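Local atomic coordinates of ectonucleotide pyrophosphatase/phosphodiesterase family member 5 (PDB entry 5VEO), a protein that probably hydrolyses phosphodiester or pyrophosphate bonds of nucleotide substrates, as a zinc-dependent ectoenzyme of the alkaline phosphatase superfamily. Residues A154-I157 / E158-A162. The protein carries 1 engineered substitution. Residues are numbered along the deposited sequence; the frame is centred on the assembly and turned at random.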
# COMPACT_ATOMS: atom_id res chain seq x y z
N ALA A 154 18.26 11.85 -2.26
CA ALA A 154 19.61 11.96 -2.80
C ALA A 154 20.01 10.69 -3.54
O ALA A 154 20.59 10.76 -4.63
CB ALA A 154 20.60 12.27 -1.68
N LYS A 155 19.70 9.53 -2.97
CA LYS A 155 20.03 8.27 -3.64
C LYS A 155 19.26 8.12 -4.94
O LYS A 155 19.82 7.72 -5.97
CB LYS A 155 19.75 7.10 -2.70
CG LYS A 155 20.71 7.03 -1.54
CD LYS A 155 22.10 6.63 -2.08
CE LYS A 155 23.27 6.93 -1.17
NZ LYS A 155 24.51 6.80 -2.01
N ILE A 156 17.96 8.42 -4.92
CA ILE A 156 17.16 8.34 -6.14
C ILE A 156 17.78 9.21 -7.24
O ILE A 156 17.88 8.78 -8.40
CB ILE A 156 15.71 8.75 -5.84
CG1 ILE A 156 15.03 7.67 -4.99
CG2 ILE A 156 14.94 9.06 -7.13
CD1 ILE A 156 14.67 6.39 -5.73
N ILE A 157 18.13 10.45 -6.91
CA ILE A 157 18.67 11.38 -7.91
C ILE A 157 20.01 10.86 -8.42
O ILE A 157 20.29 10.90 -9.63
CB ILE A 157 18.83 12.79 -7.31
CG1 ILE A 157 17.48 13.41 -6.87
CG2 ILE A 157 19.56 13.73 -8.31
CD1 ILE A 157 16.61 13.82 -7.93
N GLU A 158 20.84 10.37 -7.51
CA GLU A 158 22.12 9.75 -7.89
C GLU A 158 21.91 8.60 -8.87
O GLU A 158 22.62 8.48 -9.87
CB GLU A 158 22.84 9.25 -6.65
CG GLU A 158 23.38 10.35 -5.80
CD GLU A 158 23.78 9.89 -4.41
OE1 GLU A 158 23.85 8.66 -4.17
OE2 GLU A 158 24.02 10.77 -3.56
N TRP A 159 20.92 7.75 -8.60
CA TRP A 159 20.70 6.60 -9.46
C TRP A 159 20.18 7.00 -10.84
O TRP A 159 20.56 6.38 -11.85
CB TRP A 159 19.76 5.62 -8.77
CG TRP A 159 20.33 5.05 -7.51
CD1 TRP A 159 21.65 4.91 -7.17
CD2 TRP A 159 19.58 4.55 -6.40
NE1 TRP A 159 21.76 4.33 -5.92
CE2 TRP A 159 20.50 4.13 -5.42
CE3 TRP A 159 18.21 4.44 -6.14
CZ2 TRP A 159 20.09 3.56 -4.21
CZ3 TRP A 159 17.81 3.90 -4.94
CH2 TRP A 159 18.74 3.47 -3.99
N PHE A 160 19.31 8.02 -10.92
CA PHE A 160 18.82 8.47 -12.22
C PHE A 160 19.92 9.11 -13.07
O PHE A 160 19.75 9.23 -14.29
CB PHE A 160 17.69 9.49 -12.06
CG PHE A 160 16.32 8.88 -11.96
CD1 PHE A 160 15.77 8.22 -13.05
CD2 PHE A 160 15.58 8.98 -10.80
CE1 PHE A 160 14.50 7.67 -12.97
CE2 PHE A 160 14.30 8.42 -10.72
CZ PHE A 160 13.78 7.75 -11.80
N THR A 161 21.02 9.52 -12.44
CA THR A 161 22.11 10.22 -13.13
C THR A 161 23.43 9.46 -13.05
O THR A 161 24.49 10.01 -13.38
CB THR A 161 22.29 11.62 -12.55
OG1 THR A 161 22.64 11.52 -11.16
CG2 THR A 161 21.00 12.44 -12.75
N ALA A 162 23.36 8.19 -12.66
CA ALA A 162 24.56 7.39 -12.47
C ALA A 162 25.22 7.05 -13.80
O ALA A 162 24.64 7.15 -14.88
CB ALA A 162 24.22 6.10 -11.72
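With CG beside its own backbone N (chi1 -64°), Trp159 swings its indole back along the helix to lie against Lys155, whose chain, bent at chi2 (-70°), carries NZ across to the Glu158 carboxylate. This is the C-terminal end of the amphipathic helix 149-160, which packs on the central mixed sheet of the alkaline phosphatase-like fold. Lys155 CB sits over the indole, 4.0 Å from the centroid of the six-membered ring, a CH-pi contact one helical turn apart. Further out, Lys155 NZ reaches Glu158 OE1 at 2.9 Å, on the syn side of the carboxylate, closing an i to i+3 salt bridge on the outer surface. The inner side is apolar: Ile156 and Phe160 lie side by side, CG2 of Ile156 3.7 Å from CE2 of Phe160, and both touch Leu17 of strand 16-21. Ile156 also sends CD1 to the indole, 4.1 Å from Trp159 CE3, while the ring of Tyr139 stacks on Trp159. Replacing Trp159 by an alanine is likely to leave Lys155 CB and Ile156 CD1 without their aromatic neighbour and Tyr139 without its stacking partner. Thr161 leaves helical geometry, yet still closes on the last turn: Ile157 O accepts a hydrogen bond from the hydroxyl, Thr161 OG1, at 2.9 Å, and a weak one from Thr161 N.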